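Dipeptidase (Streptococcus thermophilus, PDB 3PEB) is a fragment, the creatinase/prolidase N-terminal domain, of a peptidase of the M24B family that probably hydrolyses dipeptides with the help of manganese. Local coordinates at residues 9-13 / 129-133; 19-25 / 97-103; 92-98 / 118-122. One frame throughout, in Å; residues are numbered along the deposited sequence. Where two conformers were deposited one is given.

Contact 1: 9-13 / 129-133; sequences RIRHF and FIHKM
The rings of F13 and F129 lie against each other in an offset stack that joins the first and last helices of this creatinase/prolidase N-terminal domain, a mixed sheet flanked by helices. The pair is a worked example of how two helices too far apart for backbone packing, their axes 11.7 Å from each other at 136°, are bridged by large side chains. The F13 and F129 ring centroids are 4.2 Å apart, their planes inclined by 20°. Because the two side chains slide past each other in opposite directions, each ring also receives the other residue's CB: F13 CB sits 3.8 Å from the centroid of the F129 ring, and F129 CB makes the matching CH-pi contact with F13. Both phenylalanines carry CG anti to the backbone N, which sends each ring across the gap.

The F129 ring is held between F13 on one face and M133 CG, from its own helix, on the other, while I10 CD1 comes to the ring edge. That methyl is a meeting point: I10 CD1 is 3.6 Å from I130 CD1 and also touches SE of the selenomethionine M133, the I10 and M133 side chains crossing at about a right angle. I10 also reaches V49 of the sheet, and Y32 of helix 27-34 touches both R9 and M133. At the outer border, R9 and M133 approach from opposite directions. A bend at chi3 (78°) turns the selenomethionine methyl toward the guanidinium, where, in the R9 conformer described, M133 CE lies 3.6 Å from R9 CZ, over the centre of one face.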
loop_
_atom_site.group_PDB
_atom_site.type_symbol
_atom_site.label_atom_id
_atom_site.label_comp_id
_atom_site.label_asym_id
_atom_site.label_seq_id
_atom_site.Cartn_x
_atom_site.Cartn_y
_atom_site.Cartn_z
ATOM N N ARG A 9 -6.939 3.217 12.411
ATOM C CA ARG A 9 -7.950 4.118 11.865
ATOM C C ARG A 9 -8.217 3.791 10.400
ATOM O O ARG A 9 -9.343 3.835 9.966
ATOM C CB ARG A 9 -7.538 5.586 12.010
ATOM C CG ARG A 9 -7.702 6.140 13.413
ATOM C CD ARG A 9 -7.744 7.662 13.400
ATOM N NE ARG A 9 -6.442 8.243 13.673
ATOM C CZ ARG A 9 -6.092 9.489 13.367
ATOM N NH1 ARG A 9 -6.946 10.303 12.757
ATOM N NH2 ARG A 9 -4.876 9.918 13.670
ATOM N N ILE A 10 -7.165 3.459 9.646
ATOM C CA ILE A 10 -7.327 3.026 8.244
ATOM C C ILE A 10 -8.156 1.747 8.214
ATOM O O ILE A 10 -9.069 1.618 7.402
ATOM C CB ILE A 10 -5.982 2.773 7.514
ATOM C CG1 ILE A 10 -5.217 4.095 7.337
ATOM C CG2 ILE A 10 -6.242 2.081 6.122
ATOM C CD1 ILE A 10 -5.689 4.965 6.131
ATOM N N ARG A 11 -7.822 0.788 9.077
ATOM C CA ARG A 11 -8.562 -0.479 9.093
ATOM C C ARG A 11 -10.037 -0.289 9.495
ATOM O O ARG A 11 -10.913 -0.948 8.938
ATOM C CB ARG A 11 -7.872 -1.516 9.987
ATOM C CG ARG A 11 -6.558 -2.082 9.376
ATOM C CD ARG A 11 -5.993 -3.230 10.211
ATOM N NE ARG A 11 -5.318 -2.696 11.384
ATOM C CZ ARG A 11 -4.014 -2.468 11.488
ATOM N NH1 ARG A 11 -3.170 -2.776 10.513
ATOM N NH2 ARG A 11 -3.535 -1.953 12.611
ATOM N N HIS A 12 -10.320 0.631 10.422
ATOM C CA HIS A 12 -11.706 0.926 10.820
ATOM C C HIS A 12 -12.482 1.490 9.624
ATOM O O HIS A 12 -13.631 1.118 9.371
ATOM C CB HIS A 12 -11.723 1.910 12.018
ATOM C CG HIS A 12 -13.096 2.314 12.469
ATOM N ND1 HIS A 12 -13.798 1.619 13.432
ATOM C CD2 HIS A 12 -13.891 3.354 12.106
ATOM C CE1 HIS A 12 -14.970 2.203 13.633
ATOM N NE2 HIS A 12 -15.056 3.249 12.831
ATOM N N PHE A 13 -11.854 2.415 8.911
ATOM C CA PHE A 13 -12.449 3.003 7.722
ATOM C C PHE A 13 -12.741 1.944 6.659
ATOM O O PHE A 13 -13.835 1.939 6.078
ATOM C CB PHE A 13 -11.522 4.075 7.149
ATOM C CG PHE A 13 -11.967 4.592 5.815
ATOM C CD1 PHE A 13 -11.547 3.990 4.662
ATOM C CD2 PHE A 13 -12.866 5.653 5.727
ATOM C CE1 PHE A 13 -11.970 4.477 3.397
ATOM C CE2 PHE A 13 -13.297 6.137 4.488
ATOM C CZ PHE A 13 -12.851 5.533 3.324
ATOM N N PHE A 129 -10.365 10.480 2.804
ATOM C CA PHE A 129 -10.143 10.010 4.157
ATOM C C PHE A 129 -8.755 10.390 4.684
ATOM O O PHE A 129 -8.633 10.836 5.854
ATOM C CB PHE A 129 -10.385 8.525 4.282
ATOM C CG PHE A 129 -10.287 8.042 5.710
ATOM C CD1 PHE A 129 -11.208 8.478 6.646
ATOM C CD2 PHE A 129 -9.248 7.221 6.124
ATOM C CE1 PHE A 129 -11.119 8.073 7.991
ATOM C CE2 PHE A 129 -9.163 6.812 7.475
ATOM C CZ PHE A 129 -10.092 7.243 8.382
ATOM N N ILE A 130 -7.722 10.275 3.841
ATOM C CA ILE A 130 -6.382 10.655 4.274
ATOM C C ILE A 130 -6.357 12.139 4.685
ATOM O O ILE A 130 -5.808 12.473 5.738
ATOM C CB ILE A 130 -5.290 10.333 3.231
ATOM C CG1 ILE A 130 -5.201 8.820 2.953
ATOM C CG2 ILE A 130 -3.922 10.895 3.665
ATOM C CD1 ILE A 130 -5.067 7.928 4.161
ATOM N N HIS A 131 -6.962 13.019 3.881
ATOM C CA HIS A 131 -7.037 14.438 4.245
ATOM C C HIS A 131 -7.794 14.642 5.567
ATOM O O HIS A 131 -7.369 15.426 6.417
ATOM C CB HIS A 131 -7.677 15.261 3.120
ATOM C CG HIS A 131 -6.823 15.381 1.894
ATOM N ND1 HIS A 131 -5.453 15.530 1.948
ATOM C CD2 HIS A 131 -7.152 15.407 0.579
ATOM C CE1 HIS A 131 -4.972 15.612 0.717
ATOM N NE2 HIS A 131 -5.984 15.550 -0.130
ATOM N N LYS A 132 -8.899 13.922 5.743
ATOM C CA LYS A 132 -9.703 13.997 6.967
ATOM C C LYS A 132 -8.860 13.624 8.200
ATOM O O LYS A 132 -8.929 14.295 9.233
ATOM C CB LYS A 132 -10.895 13.052 6.856
ATOM C CG LYS A 132 -12.040 13.297 7.809
ATOM C CD LYS A 132 -13.230 12.371 7.472
ATOM C CE LYS A 132 -14.577 12.942 7.951
ATOM N NZ LYS A 132 -14.722 12.864 9.434
HETATM N N MSE A 133 -8.045 12.573 8.076
HETATM C CA MSE A 133 -7.196 12.137 9.185
HETATM C C MSE A 133 -6.246 13.235 9.639
HETATM O O MSE A 133 -5.916 13.321 10.820
HETATM C CB MSE A 133 -6.360 10.915 8.801
HETATM C CG MSE A 133 -7.120 9.633 8.751
HETATM SE SE MSE A 133 -5.882 8.155 8.386
HETATM C CE MSE A 133 -5.147 8.004 10.183
#

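Contact 2: 19-25 / 97-103; sequences SGLAIVS and IPIIYAE
E103, I23 and Y101 meet the segment 19-25 in three different ways, and together they illustrate how neighbouring parallel strands are fastened. E103 reaches past the strand end with a chain extended beyond CG, and its OE1 accepts a hydrogen bond from S25 N at 2.8 Å, met nearly along the C-O axis. The same oxygen accepts another from D26 N, while OE2 bonds T29 OG1, so both carboxylate oxygens are held at the start of helix 27-34. Alongside, one water links I23 O, S25 OG and E103 N; S25 OG also bonds N106.

I23 is fixed through its backbone, I23 N giving a straight bond to Y101 O (2.8 Å, 171° at the hydrogen), and I23 CD1 rests 3.7 Å from I100 CG2. Y101 N in turn donates to L21 O at 2.9 Å, and the Y101 ring turns to the opposite face of the sheet, where S19 CB lies at its edge, in plane, and F13 packs edge-to-face.

S19 OG, placed by an extended chi1 (173°), donates to I99 O at 2.6 Å from above the carbonyl plane. The arrangement is a parallel pair within the mixed alpha/beta sheet of the creatinase/prolidase N-terminal domain.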
loop_
_atom_site.group_PDB
_atom_site.type_symbol
_atom_site.label_atom_id
_atom_site.label_comp_id
_atom_site.label_asym_id
_atom_site.label_seq_id
_atom_site.Cartn_x
_atom_site.Cartn_y
_atom_site.Cartn_z
ATOM N N SER A 19 -14.484 -2.824 2.603
ATOM C CA SER A 19 -13.271 -2.997 1.840
ATOM C C SER A 19 -12.234 -3.801 2.577
ATOM O O SER A 19 -11.940 -3.536 3.748
ATOM C CB SER A 19 -12.675 -1.621 1.502
ATOM O OG SER A 19 -11.407 -1.747 0.890
ATOM N N GLY A 20 -11.612 -4.747 1.872
ATOM C CA GLY A 20 -10.601 -5.599 2.481
ATOM C C GLY A 20 -9.181 -5.056 2.448
ATOM O O GLY A 20 -8.286 -5.643 3.062
ATOM N N LEU A 21 -8.956 -3.938 1.762
ATOM C CA LEU A 21 -7.601 -3.479 1.535
ATOM C C LEU A 21 -7.506 -2.013 1.153
ATOM O O LEU A 21 -8.271 -1.536 0.283
ATOM C CB LEU A 21 -6.954 -4.305 0.414
ATOM C CG LEU A 21 -5.524 -3.902 -0.046
ATOM C CD1 LEU A 21 -4.449 -4.150 1.021
ATOM C CD2 LEU A 21 -5.151 -4.677 -1.334
ATOM N N ALA A 22 -6.564 -1.306 1.783
ATOM C CA ALA A 22 -6.120 0.006 1.285
ATOM C C ALA A 22 -4.721 -0.140 0.683
ATOM O O ALA A 22 -3.823 -0.735 1.293
ATOM C CB ALA A 22 -6.084 1.094 2.415
ATOM N N ILE A 23 -4.529 0.468 -0.482
ATOM C CA ILE A 23 -3.212 0.528 -1.116
ATOM C C ILE A 23 -2.769 1.971 -1.055
ATOM O O ILE A 23 -3.337 2.835 -1.728
ATOM C CB ILE A 23 -3.237 0.042 -2.601
ATOM C CG1 ILE A 23 -3.754 -1.391 -2.673
ATOM C CG2 ILE A 23 -1.804 0.149 -3.225
ATOM C CD1 ILE A 23 -3.901 -1.951 -4.122
ATOM N N VAL A 24 -1.753 2.223 -0.235
ATOM C CA VAL A 24 -1.235 3.552 0.014
ATOM C C VAL A 24 0.016 3.718 -0.837
ATOM O O VAL A 24 0.935 2.899 -0.761
ATOM C CB VAL A 24 -0.936 3.745 1.531
ATOM C CG1 VAL A 24 -0.280 5.117 1.821
ATOM C CG2 VAL A 24 -2.241 3.617 2.352
ATOM N N SER A 25 0.029 4.771 -1.655
ATOM C CA SER A 25 1.099 5.018 -2.589
ATOM C C SER A 25 1.858 6.321 -2.376
ATOM O O SER A 25 3.008 6.426 -2.821
ATOM C CB SER A 25 0.560 5.016 -4.030
ATOM O OG SER A 25 -0.474 5.953 -4.181
ATOM N N ILE A 97 -9.976 -9.035 -3.775
ATOM C CA ILE A 97 -10.622 -8.225 -2.755
ATOM C C ILE A 97 -11.671 -7.430 -3.482
ATOM O O ILE A 97 -11.329 -6.640 -4.350
ATOM C CB ILE A 97 -9.610 -7.290 -2.087
ATOM C CG1 ILE A 97 -8.495 -8.093 -1.413
ATOM C CG2 ILE A 97 -10.265 -6.365 -1.064
ATOM C CD1 ILE A 97 -7.192 -7.526 -1.686
ATOM N N PRO A 98 -12.951 -7.625 -3.142
ATOM C CA PRO A 98 -13.997 -6.961 -3.904
ATOM C C PRO A 98 -13.928 -5.438 -3.997
ATOM O O PRO A 98 -14.192 -4.885 -5.063
ATOM C CB PRO A 98 -15.270 -7.396 -3.196
ATOM C CG PRO A 98 -14.947 -8.736 -2.655
ATOM C CD PRO A 98 -13.501 -8.660 -2.245
ATOM N N ILE A 99 -13.597 -4.765 -2.899
ATOM C CA ILE A 99 -13.471 -3.316 -2.896
ATOM C C ILE A 99 -12.117 -2.919 -2.327
ATOM O O ILE A 99 -11.762 -3.306 -1.194
ATOM C CB ILE A 99 -14.590 -2.646 -2.084
ATOM C CG1 ILE A 99 -15.974 -3.053 -2.610
ATOM C CG2 ILE A 99 -14.402 -1.136 -2.103
ATOM C CD1 ILE A 99 -17.133 -2.603 -1.761
ATOM N N ILE A 100 -11.345 -2.170 -3.118
ATOM C CA ILE A 100 -10.007 -1.762 -2.732
ATOM C C ILE A 100 -9.922 -0.253 -2.725
ATOM O O ILE A 100 -10.318 0.391 -3.708
ATOM C CB ILE A 100 -8.959 -2.328 -3.699
ATOM C CG1 ILE A 100 -9.020 -3.856 -3.704
ATOM C CG2 ILE A 100 -7.539 -1.834 -3.352
ATOM C CD1 ILE A 100 -8.176 -4.503 -4.775
ATOM N N TYR A 101 -9.393 0.324 -1.639
ATOM C CA TYR A 101 -9.213 1.768 -1.569
ATOM C C TYR A 101 -7.788 2.141 -1.994
ATOM O O TYR A 101 -6.843 1.488 -1.606
ATOM C CB TYR A 101 -9.538 2.327 -0.175
ATOM C CG TYR A 101 -11.012 2.617 -0.028
ATOM C CD1 TYR A 101 -11.906 1.601 0.287
ATOM C CD2 TYR A 101 -11.515 3.897 -0.267
ATOM C CE1 TYR A 101 -13.265 1.856 0.379
ATOM C CE2 TYR A 101 -12.858 4.168 -0.174
ATOM C CZ TYR A 101 -13.738 3.140 0.153
ATOM O OH TYR A 101 -15.071 3.401 0.230
ATOM N N ALA A 102 -7.656 3.214 -2.771
ATOM C CA ALA A 102 -6.351 3.697 -3.217
ATOM C C ALA A 102 -6.381 5.214 -3.322
ATOM O O ALA A 102 -7.456 5.836 -3.340
ATOM C CB ALA A 102 -5.942 3.038 -4.562
ATOM N N GLU A 103 -5.203 5.830 -3.344
ATOM C CA GLU A 103 -5.137 7.285 -3.300
ATOM C C GLU A 103 -5.173 7.848 -4.725
ATOM O O GLU A 103 -4.131 7.960 -5.359
ATOM C CB GLU A 103 -3.870 7.750 -2.598
ATOM C CG GLU A 103 -3.752 7.284 -1.140
ATOM C CD GLU A 103 -2.450 7.719 -0.520
ATOM O OE1 GLU A 103 -1.460 6.965 -0.693
ATOM O OE2 GLU A 103 -2.407 8.823 0.103
HETATM O O HOH W 1 -13.793 -5.840 -0.162
HETATM O O HOH W 2 -2.831 4.423 -3.833
#

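Contact 3: 92-98 / 118-122; sequences LASTDIP and VFEGR. With NA (sodium ion), chain M; EDO (1,2-ethanediol), chain H.
T95 and I97 bracket E120, one bonding its N and the other its O: E120 N donates to T95 O at 3.2 Å, and I97 N donates to E120 O at the same distance, a short parallel bridge centred on D96 and E120. Past the corner R122 N meets P98 O at 2.9 Å, nearly straight at its hydrogen (172°) but well above the carbonyl plane. Between these bonds G121 passes close to I97 O, with backbone angles suited to glycine.

The L92 and F119 side chains cross at about a right angle, L92 CD1 3.7 Å from F119 CZ; I97 runs side by side with F119, and V118 CG1 lies over one face of its ring. L21 and I23 of strand 21-24 pack against the same ring.

Farther out, one water touches T95 OG1 and V118 O, and K89 NZ bonds both. F119 O binds a sodium ion at 2.3 Å, together with Q116 O and three waters; two of these waters donate to E120 OE1 and G121 O, a second shell around the metal. Strand 96-102, helix 109-118 and the parallel neighbour strand 122-125 form a beta-alpha-beta unit, with the sodium held by Q116 O near the helix end and F119 O just after it.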
loop_
_atom_site.group_PDB
_atom_site.type_symbol
_atom_site.label_atom_id
_atom_site.label_comp_id
_atom_site.label_asym_id
_atom_site.label_seq_id
_atom_site.Cartn_x
_atom_site.Cartn_y
_atom_site.Cartn_z
ATOM N N LEU A 92 2.066 -11.348 -2.180
ATOM C CA LEU A 92 0.859 -11.159 -1.399
ATOM C C LEU A 92 -0.029 -12.394 -1.526
ATOM O O LEU A 92 -0.366 -12.800 -2.626
ATOM C CB LEU A 92 0.100 -9.931 -1.876
ATOM C CG LEU A 92 0.778 -8.566 -1.762
ATOM C CD1 LEU A 92 -0.155 -7.498 -2.356
ATOM C CD2 LEU A 92 1.163 -8.231 -0.289
ATOM N N ALA A 93 -0.465 -12.947 -0.407
ATOM C CA ALA A 93 -1.421 -14.070 -0.424
ATOM C C ALA A 93 -2.783 -13.680 -0.967
ATOM O O ALA A 93 -3.442 -14.463 -1.685
ATOM C CB ALA A 93 -1.588 -14.646 0.973
ATOM N N SER A 94 -3.224 -12.472 -0.647
ATOM C CA SER A 94 -4.562 -12.104 -0.997
ATOM C C SER A 94 -4.565 -10.948 -2.005
ATOM O O SER A 94 -4.190 -9.831 -1.669
ATOM C CB SER A 94 -5.319 -11.704 0.242
ATOM O OG SER A 94 -6.630 -11.322 -0.099
ATOM N N THR A 95 -5.027 -11.240 -3.215
ATOM C CA THR A 95 -5.187 -10.219 -4.242
ATOM C C THR A 95 -6.596 -10.190 -4.841
ATOM O O THR A 95 -6.845 -9.428 -5.752
ATOM C CB THR A 95 -4.153 -10.414 -5.347
ATOM O OG1 THR A 95 -4.323 -11.707 -5.935
ATOM C CG2 THR A 95 -2.721 -10.271 -4.787
ATOM N N ASP A 96 -7.508 -11.015 -4.331
ATOM C CA ASP A 96 -8.908 -10.968 -4.741
ATOM C C ASP A 96 -9.715 -10.327 -3.618
ATOM O O ASP A 96 -10.058 -10.971 -2.616
ATOM C CB ASP A 96 -9.439 -12.362 -5.067
ATOM C CG ASP A 96 -8.824 -12.932 -6.329
ATOM O OD1 ASP A 96 -9.566 -13.136 -7.315
ATOM O OD2 ASP A 96 -7.595 -13.162 -6.337
ATOM N N ILE A 97 -9.976 -9.035 -3.775
ATOM C CA ILE A 97 -10.622 -8.225 -2.755
ATOM C C ILE A 97 -11.671 -7.430 -3.482
ATOM O O ILE A 97 -11.329 -6.640 -4.350
ATOM C CB ILE A 97 -9.610 -7.290 -2.087
ATOM C CG1 ILE A 97 -8.495 -8.093 -1.413
ATOM C CG2 ILE A 97 -10.265 -6.365 -1.064
ATOM C CD1 ILE A 97 -7.192 -7.526 -1.686
ATOM N N PRO A 98 -12.951 -7.625 -3.142
ATOM C CA PRO A 98 -13.997 -6.961 -3.904
ATOM C C PRO A 98 -13.928 -5.438 -3.997
ATOM O O PRO A 98 -14.192 -4.885 -5.063
ATOM C CB PRO A 98 -15.270 -7.396 -3.196
ATOM C CG PRO A 98 -14.947 -8.736 -2.655
ATOM C CD PRO A 98 -13.501 -8.660 -2.245
ATOM N N VAL A 118 -2.705 -6.920 -11.000
ATOM C CA VAL A 118 -2.483 -7.737 -9.798
ATOM C C VAL A 118 -3.820 -8.046 -9.102
ATOM O O VAL A 118 -4.104 -9.191 -8.741
ATOM C CB VAL A 118 -1.522 -7.010 -8.844
ATOM C CG1 VAL A 118 -1.320 -7.785 -7.511
ATOM C CG2 VAL A 118 -0.151 -6.768 -9.507
ATOM N N PHE A 119 -4.630 -7.011 -8.895
ATOM C CA PHE A 119 -5.828 -7.099 -8.070
ATOM C C PHE A 119 -7.089 -7.219 -8.861
ATOM O O PHE A 119 -7.311 -6.451 -9.795
ATOM C CB PHE A 119 -5.931 -5.881 -7.150
ATOM C CG PHE A 119 -4.835 -5.822 -6.137
ATOM C CD1 PHE A 119 -4.912 -6.566 -4.959
ATOM C CD2 PHE A 119 -3.686 -5.099 -6.386
ATOM C CE1 PHE A 119 -3.893 -6.531 -4.054
ATOM C CE2 PHE A 119 -2.644 -5.067 -5.472
ATOM C CZ PHE A 119 -2.733 -5.783 -4.307
ATOM N N GLU A 120 -7.891 -8.198 -8.465
ATOM C CA GLU A 120 -9.236 -8.382 -8.964
ATOM C C GLU A 120 -10.153 -7.688 -7.965
ATOM O O GLU A 120 -10.281 -8.136 -6.794
ATOM C CB GLU A 120 -9.583 -9.875 -9.033
ATOM C CG GLU A 120 -10.991 -10.186 -9.573
ATOM C CD GLU A 120 -11.112 -10.038 -11.090
ATOM O OE1 GLU A 120 -10.104 -9.717 -11.772
ATOM O OE2 GLU A 120 -12.236 -10.255 -11.596
ATOM N N GLY A 121 -10.738 -6.584 -8.404
ATOM C CA GLY A 121 -11.750 -5.882 -7.637
ATOM C C GLY A 121 -11.947 -4.452 -8.093
ATOM O O GLY A 121 -11.284 -3.978 -9.025
ATOM N N ARG A 122 -12.857 -3.777 -7.406
ATOM C CA ARG A 122 -13.279 -2.429 -7.707
ATOM C C ARG A 122 -12.510 -1.458 -6.834
ATOM O O ARG A 122 -12.418 -1.647 -5.610
ATOM C CB ARG A 122 -14.777 -2.283 -7.396
ATOM C CG ARG A 122 -15.297 -0.899 -7.695
ATOM C CD ARG A 122 -16.802 -0.823 -7.622
ATOM N NE ARG A 122 -17.263 -0.499 -6.272
ATOM C CZ ARG A 122 -17.964 -1.308 -5.483
ATOM N NH1 ARG A 122 -18.307 -2.534 -5.874
ATOM N NH2 ARG A 122 -18.338 -0.879 -4.283
HETATM NA NA NA M . -8.055 -6.070 -11.958
HETATM C C1 EDO H . -2.641 -14.319 -5.475
HETATM O O1 EDO H . -3.786 -14.318 -4.615
HETATM C C2 EDO H . -1.526 -13.552 -4.787
HETATM O O2 EDO H . -0.314 -14.318 -4.663
HETATM O O HOH W 3 -6.174 -11.356 -8.235
HETATM O O HOH W 4 -7.472 -8.510 -12.405
HETATM O O HOH W 5 -9.028 -4.129 -10.880
HETATM O O HOH W 6 -8.539 -5.783 -14.234
#

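Overall arrangement
Three contacts carry one principle, chain ends and middle drawn onto a single mixed sheet. Contact 1 pairs helices 6-16 and 127-133, so that nearly the whole chain lies between its segments; contact 2 joins strands 21-24 and 96-102, and contact 3 adds the approach to strand 122-125. Contacts 2 and 3 have centres 9 Å apart, share I97 and P98, and alternate along the sequence. They meet at a probable hydrogen bond between I100 N and R122 O, with I100 packing on F119. Contact 1 lies about 12 Å from contact 2, centre to centre, and meets it through F13 on Y101 and I10 on A22. Contacts 1 and 3, about 20 Å apart between centres, do not touch, so contact 2 connects them within the domain.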